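Peptidoglycan-N-acetylglucosamine deacetylase BC_1960 (PDB 5O6Y) removes the acetyl group from N-acetylglucosamine residues of peptidoglycan with the help of zinc, and also acts on soluble chitin and N-acetylchitooligomers. Local coordinates at residues S142-D147 against V169-S174; T26-P31 against T51-G56; L43-V48 against A186-I191; Y10-S15 against F136-W141. All coordinates share one frame; numbering follows the deposited sequence.

Interaction 1 of 4, residues S142-D147 against V169-S174; sequences SVDTVD and VILQHS. With 5YA (4-naphthalen-1-yl-~{N}-oxidanyl-benzamide), chain C.
D147 OD2 is held by two donors: the backbone N of H173 donates to it over 2.8 Å, and the hydroxyl of S183, on helix 181-196, forms a second bond. The other oxygen of the same carboxylate, OD1, takes the N-H of H173 ND1 at 2.8 Å, in a bond that is practically straight (179°) and lies exactly in the imidazole plane. Both oxygens use their syn lone pairs, so one carboxylate holds the backbone and the ring of a single residue at once and fixes how that ring is turned. The elements belong to a beta-alpha-beta unit, with strands 143-144 and 169-173 parallel and joined through helix 153-163, and their sequences match the DxxD and LxH motifs of polysaccharide deacetylases. H173, the predicted proton donor, points its far edge at the inhibitor, NE2 lying 3.1 Å from 5YA C17. At the start of the pairing V169 O accepts from two successive backbone nitrogens, S142 N in its carbonyl plane and V143 N well above it, and L171 N then answers V143 O. Where the strand ends, T145 takes over: chi1 of 72° sets OG1 between its own N and carbonyl carbon, from where it donates to L171 O at 3.0 Å, while CG2 rests on I170 CG2. D144 divides its labour. Its OD1 meets the naphthyl group at 5YA C2, 3.3 Å away, and OD2 closes an Asx turn, accepting from V146 N at 2.7 Å through the anti lone pair.

Interaction 2 of 4, residues T26-P31 against T51-G56; sequences TFDDGP and TFFLLG. With 5YA (4-naphthalen-1-yl-~{N}-oxidanyl-benzamide), chain C.
One face of the F52 ring is met by F27 CD1, which comes within 3.6 Å of F52 CE1. The two rings are only 23° from parallel, but they are slid so far apart, 5.1 Å between centroids, that they barely overlap. Both residues turn CG away from the carbonyl carbon, with chi1 near -60°, which makes the side chains run abreast in the same direction, toward helix 35-45; H74 packs edge-to-face with F52. On the other side of the sheet the F53 ring has F27 O and T26 CB at its edge, while D28 OD1 approaches it obliquely, 3.4 Å from CD1. That carboxylate stands steeply to the ring, their planes 73° apart, and R117 forms a salt bridge with its OD1. The other oxygen, D28 OD2, faces the inhibitor, 2.8 Å from 5YA O1. Between the two layers the parallel strands are laced by F27 N to T51 O and by F53 N to F27 O, the latter at 2.7 Å. The chain then turns a corner at D29, whose phi is positive, and beyond it L55 N donates to G30 O at 2.9 Å. A cis peptide leads into P31, and its CD packs against L54 CG at 3.6 Å. D29 OD1 binds the zinc ion, together with H79 and H83, and T175 secures OD2. The sequence TFDDG at the end of a barrel strand is the first signature motif of NodB-type deacetylases, supplying the predicted proton acceptor D28 and the metal ligand D29 side by side.

Interaction 3 of 4, residues L43-V48 against A186-I191; sequences LKQHNV and ALDKII
I191 packs against H46 and V48, and this apolar end of the contact is its close part. CG2 of I191 meets V48 CG2 at 3.7 Å, its CB lies over one face of the H46 imidazole, and its CD1 is about equally far, 4.1 Å, from H46 CB and H46 CD2. CD1 also touches L43 CD2, at 4.2 Å, and L43 continues inward to F27 of the central sheet. F201, on strand 200-201, touches both V48 and I191. The contact thus joins the C-terminal end of helix 35-45 to helix 181-196, two helices on the outside of the barrel. The first of these ends in a Schellman motif: N47 takes a positive phi, V48 N reaches back to L43 O at 2.9 Å, and V48 turns its side chain toward I191. Toward solvent the fit is looser and polar. H46 points NE2 at D188 OD1, 3.0 Å away, with the acceptor in the ring plane and the bond nearly straight (169°); the two side chains cross at about a right angle, and the carboxylate receives this N-H on its anti lone pair. Q45, on the exposed side, only brings OE1 to 4.0 Å from D188 OD1, with amide and carboxylate planes nearly parallel. The other carboxylate oxygen, OD2, forms a salt bridge with K42 of helix 35-45, one turn before H46. With a lysine on one oxygen and an imidazole N-H on the other, D188 is probably ionised, and the bond requires that the H46 ring carry its hydrogen on NE2.

Interaction 4 of 4, residues Y10-S15 against F136-W141; sequences YAYAFS and FMIVQW. With 5YA (4-naphthalen-1-yl-~{N}-oxidanyl-benzamide), chain C.
Q140 reaches between F14 and Y12, and each step of its side chain has a neighbour. CB sits 3.6 Å from F14 CD1. With chi1 at -54°, CG lies beside its own backbone N and comes within 3.7 Å of F14 CE1 while also nearing the phenol oxygen of Y12. A bend at chi2 (-78°) then turns the amide: CD passes 3.9 Å from Y12 OH, and NE2 donates to that oxygen at 3.2 Å, the acceptor somewhat out of the amide plane. A further bond from NE2 goes to G121 O. The amide stands almost perpendicular to the Y12 ring, approaching its edge, but is inclined by just 24° to the F14 ring, alongside which it runs. Behind these side chains, strands 12-13 and 137-139 form a parallel pair in a small three-stranded sheet completed by strand 115-116, with Y12 opposite I138 and A13 opposite V139. A11 is the central residue of an inverse gamma turn, and its O accepts from I138 N at 3.0 Å; A13 then donates to I138 O and accepts from Q140 N. On the face shared with helix 125-133, I138 CG2 touches the edge of the Y12 ring at CD1, 3.5 Å away, and both residues lean on L128. On the other face the extended M137 lays its CG near A11 CB and its CE near A13 CB. Past the strand, W141 O lies at the edge of the F14 ring, and the indole heads the other way, into the inhibitor pocket, where CH2 stops 3.4 Å from 5YA C12.

How the interactions relate
Interactions 1, 2 and 4 illustrate how an active site is assembled at strand ends: each brings residues to the same inhibitor. Interactions 1 and 2 share a sheet, strands 169-173 and 22-28 being neighbours, with I170 O 2.6 Å from T26 OG1 and S174 N 2.8 Å from D28 O. Interaction 4 runs into interaction 1 along the chain and touches it where S142 OG lies 3.1 Å from F14 O, yet it does not touch interaction 2. Interaction 3 stands apart from the pocket, L187 about 11 Å from H173 and L43 about 12 Å from D28 between side chains, but L43 and L187 reach F27 of interaction 2, and L187 meets Q172 of interaction 1.

Interaction 1 of 4, residues S142-D147 against V169-S174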
# COMPACT_ATOMS: atom_id res chain seq x y z
N SER B 142 6.17 5.86 -5.62
CA SER B 142 6.86 6.97 -6.27
C SER B 142 7.11 8.16 -5.37
O SER B 142 7.94 9.01 -5.70
CB SER B 142 6.06 7.44 -7.50
OG SER B 142 6.40 6.69 -8.65
N VAL B 143 6.40 8.27 -4.24
CA VAL B 143 6.56 9.38 -3.30
C VAL B 143 6.69 8.79 -1.90
O VAL B 143 5.79 8.09 -1.43
CB VAL B 143 5.38 10.36 -3.37
CG1 VAL B 143 5.62 11.53 -2.41
CG2 VAL B 143 5.17 10.86 -4.79
N ASP B 144 7.82 9.07 -1.25
CA ASP B 144 8.11 8.55 0.08
C ASP B 144 7.93 9.67 1.10
O ASP B 144 8.68 10.65 1.09
CB ASP B 144 9.53 7.99 0.15
CG ASP B 144 9.72 7.01 1.29
OD1 ASP B 144 10.27 5.92 1.06
OD2 ASP B 144 9.30 7.33 2.43
N THR B 145 6.94 9.52 1.98
CA THR B 145 6.72 10.50 3.04
C THR B 145 7.72 10.37 4.18
O THR B 145 7.73 11.24 5.06
CB THR B 145 5.31 10.37 3.60
OG1 THR B 145 5.21 9.17 4.38
CG2 THR B 145 4.29 10.32 2.48
N VAL B 146 8.56 9.32 4.17
CA VAL B 146 9.46 8.93 5.25
C VAL B 146 8.83 9.17 6.62
O VAL B 146 9.50 9.62 7.56
CB VAL B 146 10.84 9.62 5.13
CG1 VAL B 146 11.53 9.21 3.84
CG2 VAL B 146 10.75 11.14 5.22
N ASP B 147 7.54 8.85 6.74
CA ASP B 147 6.80 9.13 7.97
C ASP B 147 7.27 8.26 9.13
O ASP B 147 7.08 8.65 10.29
CB ASP B 147 5.31 8.93 7.74
CG ASP B 147 4.97 7.54 7.23
OD1 ASP B 147 5.90 6.76 6.95
OD2 ASP B 147 3.77 7.23 7.11
N VAL B 169 2.26 7.20 -6.56
CA VAL B 169 1.89 6.21 -5.56
C VAL B 169 2.58 6.62 -4.26
O VAL B 169 3.81 6.51 -4.14
CB VAL B 169 2.30 4.79 -5.97
CG1 VAL B 169 1.95 3.79 -4.87
CG2 VAL B 169 1.61 4.41 -7.28
N ILE B 170 1.80 7.10 -3.31
CA ILE B 170 2.33 7.67 -2.08
C ILE B 170 2.37 6.60 -1.00
O ILE B 170 1.43 5.82 -0.85
CB ILE B 170 1.48 8.88 -1.63
CG1 ILE B 170 1.30 9.85 -2.81
CG2 ILE B 170 2.14 9.59 -0.47
CD1 ILE B 170 0.34 10.98 -2.54
N LEU B 171 3.48 6.55 -0.26
CA LEU B 171 3.72 5.53 0.75
C LEU B 171 3.63 6.14 2.14
O LEU B 171 4.38 7.07 2.46
CB LEU B 171 5.08 4.87 0.55
CG LEU B 171 5.57 3.97 1.70
CD1 LEU B 171 4.65 2.78 1.90
CD2 LEU B 171 7.00 3.51 1.45
N GLN B 172 2.72 5.62 2.96
CA GLN B 172 2.64 5.96 4.38
C GLN B 172 2.55 4.66 5.18
O GLN B 172 2.43 3.57 4.62
CB GLN B 172 1.44 6.87 4.67
CG GLN B 172 1.58 8.27 4.08
CD GLN B 172 0.37 9.15 4.36
OE1 GLN B 172 -0.59 9.15 3.59
NE2 GLN B 172 0.42 9.90 5.45
N HIS B 173 2.62 4.79 6.50
CA HIS B 173 2.68 3.62 7.38
C HIS B 173 1.63 3.72 8.48
O HIS B 173 1.30 4.81 8.95
CB HIS B 173 4.07 3.45 8.00
CG HIS B 173 5.14 3.10 7.01
ND1 HIS B 173 5.96 4.05 6.44
CD2 HIS B 173 5.51 1.91 6.49
CE1 HIS B 173 6.80 3.46 5.61
NE2 HIS B 173 6.55 2.16 5.62
N SER B 174 1.12 2.56 8.87
CA SER B 174 0.28 2.38 10.05
C SER B 174 0.86 1.28 10.93
O SER B 174 0.17 0.37 11.38
CB SER B 174 -1.16 2.08 9.65
OG SER B 174 -1.22 1.00 8.74
C1 5YA C . 13.54 4.58 2.06
C2 5YA C . 12.40 3.84 2.41
C3 5YA C . 12.52 2.58 2.98
C4 5YA C . 13.81 2.02 3.20
C5 5YA C . 14.97 2.77 2.84
C6 5YA C . 14.81 4.06 2.27
C7 5YA C . 13.96 0.72 3.78
C8 5YA C . 15.24 0.20 3.98
O1 5YA C . 6.80 -0.44 3.67
C9 5YA C . 16.38 0.94 3.63
C10 5YA C . 16.26 2.20 3.07
C11 5YA C . 11.30 1.80 3.35
C12 5YA C . 10.68 1.01 2.40
C13 5YA C . 9.55 0.28 2.73
N1 5YA C . 7.85 -1.17 5.50
C14 5YA C . 9.05 0.35 4.02
C15 5YA C . 9.67 1.14 4.97
C16 5YA C . 10.80 1.87 4.64
C17 5YA C . 7.80 -0.45 4.39
O2 5YA C . 6.74 -1.93 5.90

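Interaction 2 of 4, residues T26-P31 against T51-G56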
# COMPACT_ATOMS: atom_id res chain seq x y z
N THR B 26 -1.40 4.93 -0.24
CA THR B 26 -1.21 3.57 0.24
C THR B 26 -0.65 3.59 1.66
O THR B 26 0.04 4.53 2.05
CB THR B 26 -0.26 2.76 -0.67
OG1 THR B 26 1.08 3.28 -0.56
CG2 THR B 26 -0.70 2.84 -2.13
N PHE B 27 -0.96 2.54 2.42
CA PHE B 27 -0.55 2.44 3.81
C PHE B 27 -0.04 1.03 4.10
O PHE B 27 -0.71 0.05 3.76
CB PHE B 27 -1.71 2.78 4.76
CG PHE B 27 -2.24 4.17 4.58
CD1 PHE B 27 -3.32 4.42 3.75
CD2 PHE B 27 -1.65 5.24 5.24
CE1 PHE B 27 -3.80 5.70 3.58
CE2 PHE B 27 -2.13 6.53 5.07
CZ PHE B 27 -3.21 6.75 4.24
N ASP B 28 1.13 0.94 4.72
CA ASP B 28 1.78 -0.33 5.00
C ASP B 28 1.81 -0.61 6.50
O ASP B 28 1.58 0.27 7.33
CB ASP B 28 3.21 -0.35 4.45
CG ASP B 28 3.25 -0.44 2.94
OD1 ASP B 28 2.22 -0.16 2.29
OD2 ASP B 28 4.33 -0.79 2.41
N ASP B 29 2.11 -1.87 6.82
CA ASP B 29 2.39 -2.42 8.14
C ASP B 29 1.13 -2.58 9.00
O ASP B 29 1.22 -3.14 10.09
CB ASP B 29 3.42 -1.61 8.94
CG ASP B 29 4.78 -1.58 8.27
OD1 ASP B 29 4.93 -2.24 7.23
OD2 ASP B 29 5.69 -0.89 8.79
N GLY B 30 -0.04 -2.12 8.55
CA GLY B 30 -1.25 -2.33 9.29
C GLY B 30 -1.69 -3.78 9.27
O GLY B 30 -1.08 -4.63 8.61
N PRO B 31 -2.77 -4.08 10.00
CA PRO B 31 -3.52 -3.13 10.83
C PRO B 31 -2.95 -3.01 12.24
O PRO B 31 -2.25 -3.90 12.70
CB PRO B 31 -4.92 -3.75 10.86
CG PRO B 31 -4.65 -5.21 10.83
CD PRO B 31 -3.42 -5.40 9.97
N THR B 51 -5.48 2.18 -0.46
CA THR B 51 -5.06 0.78 -0.50
C THR B 51 -4.15 0.51 0.69
O THR B 51 -3.18 1.24 0.91
CB THR B 51 -4.32 0.47 -1.81
OG1 THR B 51 -5.17 0.78 -2.93
CG2 THR B 51 -3.93 -1.00 -1.86
N PHE B 52 -4.47 -0.53 1.45
CA PHE B 52 -3.73 -0.89 2.65
C PHE B 52 -2.98 -2.19 2.40
O PHE B 52 -3.60 -3.20 2.05
CB PHE B 52 -4.67 -1.02 3.85
CG PHE B 52 -5.33 0.27 4.25
CD1 PHE B 52 -4.85 1.01 5.32
CD2 PHE B 52 -6.43 0.75 3.55
CE1 PHE B 52 -5.46 2.20 5.69
CE2 PHE B 52 -7.04 1.94 3.91
CZ PHE B 52 -6.55 2.66 4.98
N PHE B 53 -1.67 -2.17 2.59
CA PHE B 53 -0.84 -3.37 2.50
C PHE B 53 -0.68 -3.94 3.91
O PHE B 53 0.06 -3.39 4.73
CB PHE B 53 0.50 -3.06 1.85
CG PHE B 53 0.42 -2.87 0.37
CD1 PHE B 53 0.39 -1.60 -0.18
CD2 PHE B 53 0.36 -3.96 -0.48
CE1 PHE B 53 0.31 -1.42 -1.55
CE2 PHE B 53 0.27 -3.79 -1.85
CZ PHE B 53 0.25 -2.52 -2.38
N LEU B 54 -1.38 -5.03 4.18
CA LEU B 54 -1.54 -5.56 5.53
C LEU B 54 -0.55 -6.70 5.79
O LEU B 54 -0.38 -7.58 4.95
CB LEU B 54 -2.97 -6.06 5.75
CG LEU B 54 -3.98 -5.10 6.39
CD1 LEU B 54 -3.66 -3.64 6.09
CD2 LEU B 54 -5.40 -5.45 5.96
N LEU B 55 0.08 -6.65 6.96
CA LEU B 55 0.90 -7.76 7.42
C LEU B 55 0.01 -8.88 7.94
O LEU B 55 -1.00 -8.63 8.61
CB LEU B 55 1.86 -7.31 8.51
CG LEU B 55 3.13 -6.61 8.04
CD1 LEU B 55 3.88 -5.99 9.21
CD2 LEU B 55 4.02 -7.60 7.31
N GLY B 56 0.38 -10.12 7.61
CA GLY B 56 -0.42 -11.26 8.05
C GLY B 56 -0.48 -11.40 9.56
O GLY B 56 -1.54 -11.66 10.13
C1 5YA C . 13.54 4.58 2.06
C2 5YA C . 12.40 3.84 2.41
C3 5YA C . 12.52 2.58 2.98
C4 5YA C . 13.81 2.02 3.20
C5 5YA C . 14.97 2.77 2.84
C6 5YA C . 14.81 4.06 2.27
C7 5YA C . 13.96 0.72 3.78
C8 5YA C . 15.24 0.20 3.98
O1 5YA C . 6.80 -0.44 3.67
C9 5YA C . 16.38 0.94 3.63
C10 5YA C . 16.26 2.20 3.07
C11 5YA C . 11.30 1.80 3.35
C12 5YA C . 10.68 1.01 2.40
C13 5YA C . 9.55 0.28 2.73
N1 5YA C . 7.85 -1.17 5.50
C14 5YA C . 9.05 0.35 4.02
C15 5YA C . 9.67 1.14 4.97
C16 5YA C . 10.80 1.87 4.64
C17 5YA C . 7.80 -0.45 4.39
O2 5YA C . 6.74 -1.93 5.90

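Interaction 3 of 4, residues L43-V48 against A186-I191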
# COMPACT_ATOMS: atom_id res chain seq x y z
N LEU B 43 -9.78 9.42 6.10
CA LEU B 43 -10.09 9.06 4.72
C LEU B 43 -11.59 9.16 4.45
O LEU B 43 -12.00 9.56 3.36
CB LEU B 43 -9.58 7.65 4.41
CG LEU B 43 -8.07 7.44 4.39
CD1 LEU B 43 -7.74 6.00 4.02
CD2 LEU B 43 -7.39 8.41 3.44
N LYS B 44 -12.41 8.80 5.44
CA LYS B 44 -13.86 8.82 5.24
C LYS B 44 -14.39 10.25 5.16
O LYS B 44 -15.19 10.57 4.28
CB LYS B 44 -14.56 8.04 6.35
CG LYS B 44 -16.07 8.13 6.33
CD LYS B 44 -16.70 7.08 7.23
CE LYS B 44 -16.16 7.16 8.64
NZ LYS B 44 -16.65 6.03 9.49
N GLN B 45 -13.94 11.11 6.07
CA GLN B 45 -14.42 12.49 6.07
C GLN B 45 -13.86 13.31 4.92
O GLN B 45 -14.27 14.46 4.74
CB GLN B 45 -14.09 13.17 7.40
CG GLN B 45 -12.62 13.51 7.59
CD GLN B 45 -12.28 13.82 9.04
OE1 GLN B 45 -11.65 14.83 9.34
NE2 GLN B 45 -12.70 12.94 9.94
N HIS B 46 -12.94 12.76 4.14
CA HIS B 46 -12.46 13.39 2.91
C HIS B 46 -12.97 12.70 1.66
O HIS B 46 -12.59 13.09 0.55
CB HIS B 46 -10.93 13.43 2.89
CG HIS B 46 -10.33 14.44 3.83
ND1 HIS B 46 -10.38 15.80 3.58
CD2 HIS B 46 -9.67 14.29 5.00
CE1 HIS B 46 -9.78 16.44 4.57
NE2 HIS B 46 -9.34 15.55 5.44
N ASN B 47 -13.82 11.67 1.81
CA ASN B 47 -14.38 10.93 0.68
C ASN B 47 -13.28 10.30 -0.17
O ASN B 47 -13.32 10.31 -1.40
CB ASN B 47 -15.29 11.82 -0.18
CG ASN B 47 -16.16 11.02 -1.13
OD1 ASN B 47 -16.58 9.90 -0.83
ND2 ASN B 47 -16.45 11.60 -2.29
N VAL B 48 -12.28 9.73 0.49
CA VAL B 48 -11.09 9.19 -0.16
C VAL B 48 -10.98 7.70 0.15
O VAL B 48 -11.05 7.30 1.31
CB VAL B 48 -9.82 9.94 0.27
CG1 VAL B 48 -8.58 9.13 -0.07
CG2 VAL B 48 -9.76 11.30 -0.39
N ALA B 186 -1.11 14.86 8.70
CA ALA B 186 -0.80 15.41 7.38
C ALA B 186 -1.88 15.11 6.35
O ALA B 186 -1.96 15.81 5.34
CB ALA B 186 0.54 14.87 6.89
N LEU B 187 -2.72 14.10 6.59
CA LEU B 187 -3.79 13.79 5.65
C LEU B 187 -4.76 14.96 5.49
O LEU B 187 -5.30 15.17 4.41
CB LEU B 187 -4.55 12.54 6.11
CG LEU B 187 -3.83 11.19 5.94
CD1 LEU B 187 -4.56 10.09 6.68
CD2 LEU B 187 -3.69 10.85 4.47
N ASP B 188 -4.97 15.73 6.56
CA ASP B 188 -5.89 16.87 6.49
C ASP B 188 -5.35 17.99 5.61
O ASP B 188 -6.13 18.85 5.18
CB ASP B 188 -6.18 17.40 7.89
CG ASP B 188 -7.10 16.49 8.69
OD1 ASP B 188 -7.95 15.82 8.07
OD2 ASP B 188 -6.97 16.44 9.93
N LYS B 189 -4.05 18.02 5.35
CA LYS B 189 -3.45 19.02 4.47
C LYS B 189 -3.11 18.47 3.09
O LYS B 189 -3.25 19.18 2.09
CB LYS B 189 -2.19 19.60 5.12
CG LYS B 189 -2.27 19.73 6.63
CD LYS B 189 -0.96 20.24 7.22
CE LYS B 189 -0.82 21.74 7.04
NZ LYS B 189 -1.84 22.49 7.83
N ILE B 190 -2.66 17.21 3.02
CA ILE B 190 -2.27 16.62 1.75
C ILE B 190 -3.48 16.49 0.82
O ILE B 190 -3.44 16.92 -0.34
CB ILE B 190 -1.60 15.25 1.98
CG1 ILE B 190 -0.21 15.43 2.59
CG2 ILE B 190 -1.54 14.46 0.68
CD1 ILE B 190 0.41 14.13 3.05
N ILE B 191 -4.57 15.90 1.32
CA ILE B 191 -5.71 15.60 0.46
C ILE B 191 -6.35 16.85 -0.13
O ILE B 191 -6.60 16.87 -1.35
CB ILE B 191 -6.72 14.71 1.20
CG1 ILE B 191 -6.03 13.43 1.70
CG2 ILE B 191 -7.89 14.36 0.30
CD1 ILE B 191 -6.94 12.51 2.49

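Interaction 4 of 4, residues Y10-S15 against F136-W141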
# COMPACT_ATOMS: atom_id res chain seq x y z
N TYR B 10 7.21 -7.89 -16.37
CA TYR B 10 6.40 -8.48 -15.31
C TYR B 10 5.29 -7.52 -14.92
O TYR B 10 5.26 -6.36 -15.34
CB TYR B 10 7.24 -8.84 -14.09
CG TYR B 10 8.47 -9.66 -14.40
CD1 TYR B 10 9.73 -9.08 -14.42
CD2 TYR B 10 8.37 -11.01 -14.70
CE1 TYR B 10 10.86 -9.82 -14.71
CE2 TYR B 10 9.49 -11.76 -15.00
CZ TYR B 10 10.73 -11.16 -15.00
OH TYR B 10 11.84 -11.91 -15.30
N ALA B 11 4.37 -8.02 -14.09
CA ALA B 11 3.34 -7.19 -13.47
C ALA B 11 3.99 -6.46 -12.30
O ALA B 11 3.94 -6.91 -11.15
CB ALA B 11 2.15 -8.03 -13.02
N TYR B 12 4.59 -5.32 -12.60
CA TYR B 12 5.47 -4.62 -11.65
C TYR B 12 5.52 -3.16 -12.06
O TYR B 12 5.77 -2.85 -13.22
CB TYR B 12 6.86 -5.27 -11.67
CG TYR B 12 7.91 -4.62 -10.78
CD1 TYR B 12 7.90 -4.81 -9.40
CD2 TYR B 12 8.93 -3.86 -11.33
CE1 TYR B 12 8.86 -4.23 -8.60
CE2 TYR B 12 9.90 -3.29 -10.53
CZ TYR B 12 9.86 -3.47 -9.17
OH TYR B 12 10.83 -2.89 -8.38
N ALA B 13 5.28 -2.26 -11.10
CA ALA B 13 5.21 -0.85 -11.42
C ALA B 13 5.56 -0.02 -10.20
O ALA B 13 5.45 -0.47 -9.05
CB ALA B 13 3.82 -0.46 -11.94
N PHE B 14 5.98 1.22 -10.46
CA PHE B 14 6.25 2.21 -9.43
C PHE B 14 5.20 3.31 -9.36
O PHE B 14 5.01 3.89 -8.29
CB PHE B 14 7.62 2.86 -9.66
CG PHE B 14 8.78 1.92 -9.52
CD1 PHE B 14 9.49 1.85 -8.33
CD2 PHE B 14 9.15 1.10 -10.57
CE1 PHE B 14 10.56 0.98 -8.20
CE2 PHE B 14 10.22 0.22 -10.44
CZ PHE B 14 10.92 0.16 -9.25
N SER B 15 4.52 3.60 -10.47
CA SER B 15 3.55 4.69 -10.52
C SER B 15 2.49 4.34 -11.57
O SER B 15 2.55 3.29 -12.21
CB SER B 15 4.23 6.02 -10.84
OG SER B 15 4.99 5.94 -12.03
N PHE B 136 -0.46 -12.22 -9.67
CA PHE B 136 -0.28 -11.10 -8.75
C PHE B 136 0.23 -9.88 -9.51
O PHE B 136 0.67 -9.97 -10.66
CB PHE B 136 0.71 -11.45 -7.63
CG PHE B 136 0.23 -12.52 -6.68
CD1 PHE B 136 -0.59 -12.19 -5.61
CD2 PHE B 136 0.64 -13.83 -6.83
CE1 PHE B 136 -1.02 -13.17 -4.73
CE2 PHE B 136 0.22 -14.81 -5.95
CZ PHE B 136 -0.61 -14.48 -4.90
N MET B 137 0.17 -8.73 -8.85
CA MET B 137 0.84 -7.53 -9.33
C MET B 137 1.56 -6.87 -8.17
O MET B 137 0.98 -6.73 -7.08
CB MET B 137 -0.13 -6.54 -9.99
CG MET B 137 0.58 -5.33 -10.60
SD MET B 137 -0.47 -4.27 -11.61
CE MET B 137 0.73 -3.08 -12.20
N ILE B 138 2.81 -6.48 -8.38
CA ILE B 138 3.62 -5.84 -7.35
C ILE B 138 3.71 -4.36 -7.66
O ILE B 138 4.04 -3.96 -8.79
CB ILE B 138 5.03 -6.47 -7.28
CG1 ILE B 138 4.98 -7.83 -6.56
CG2 ILE B 138 5.99 -5.54 -6.55
CD1 ILE B 138 4.45 -8.96 -7.40
N VAL B 139 3.42 -3.53 -6.66
CA VAL B 139 3.46 -2.08 -6.79
C VAL B 139 4.39 -1.54 -5.72
O VAL B 139 4.16 -1.78 -4.52
CB VAL B 139 2.07 -1.45 -6.69
CG1 VAL B 139 2.16 0.06 -6.80
CG2 VAL B 139 1.15 -2.01 -7.75
N GLN B 140 5.43 -0.83 -6.13
CA GLN B 140 6.29 -0.12 -5.20
C GLN B 140 5.65 1.23 -4.88
O GLN B 140 4.47 1.30 -4.55
CB GLN B 140 7.70 0.06 -5.77
CG GLN B 140 8.37 -1.24 -6.23
CD GLN B 140 8.93 -2.06 -5.08
OE1 GLN B 140 8.68 -1.79 -3.91
NE2 GLN B 140 9.72 -3.08 -5.43
N TRP B 141 6.42 2.31 -4.99
CA TRP B 141 5.89 3.64 -4.71
C TRP B 141 6.76 4.68 -5.42
O TRP B 141 7.91 4.42 -5.77
CB TRP B 141 5.84 3.92 -3.21
CG TRP B 141 7.19 3.91 -2.54
CD1 TRP B 141 7.99 4.99 -2.32
CD2 TRP B 141 7.88 2.78 -2.02
NE1 TRP B 141 9.15 4.60 -1.69
CE2 TRP B 141 9.10 3.24 -1.49
CE3 TRP B 141 7.59 1.41 -1.95
CZ2 TRP B 141 10.03 2.39 -0.90
CZ3 TRP B 141 8.51 0.56 -1.36
CH2 TRP B 141 9.72 1.06 -0.85
C1 5YA C . 13.54 4.58 2.06
C2 5YA C . 12.40 3.84 2.41
C3 5YA C . 12.52 2.58 2.98
C4 5YA C . 13.81 2.02 3.20
C5 5YA C . 14.97 2.77 2.84
C6 5YA C . 14.81 4.06 2.27
C7 5YA C . 13.96 0.72 3.78
C8 5YA C . 15.24 0.20 3.98
O1 5YA C . 6.80 -0.44 3.67
C9 5YA C . 16.38 0.94 3.63
C10 5YA C . 16.26 2.20 3.07
C11 5YA C . 11.30 1.80 3.35
C12 5YA C . 10.68 1.01 2.40
C13 5YA C . 9.55 0.28 2.73
N1 5YA C . 7.85 -1.17 5.50
C14 5YA C . 9.05 0.35 4.02
C15 5YA C . 9.67 1.14 4.97
C16 5YA C . 10.80 1.87 4.64
C17 5YA C . 7.80 -0.45 4.39
O2 5YA C . 6.74 -1.93 5.90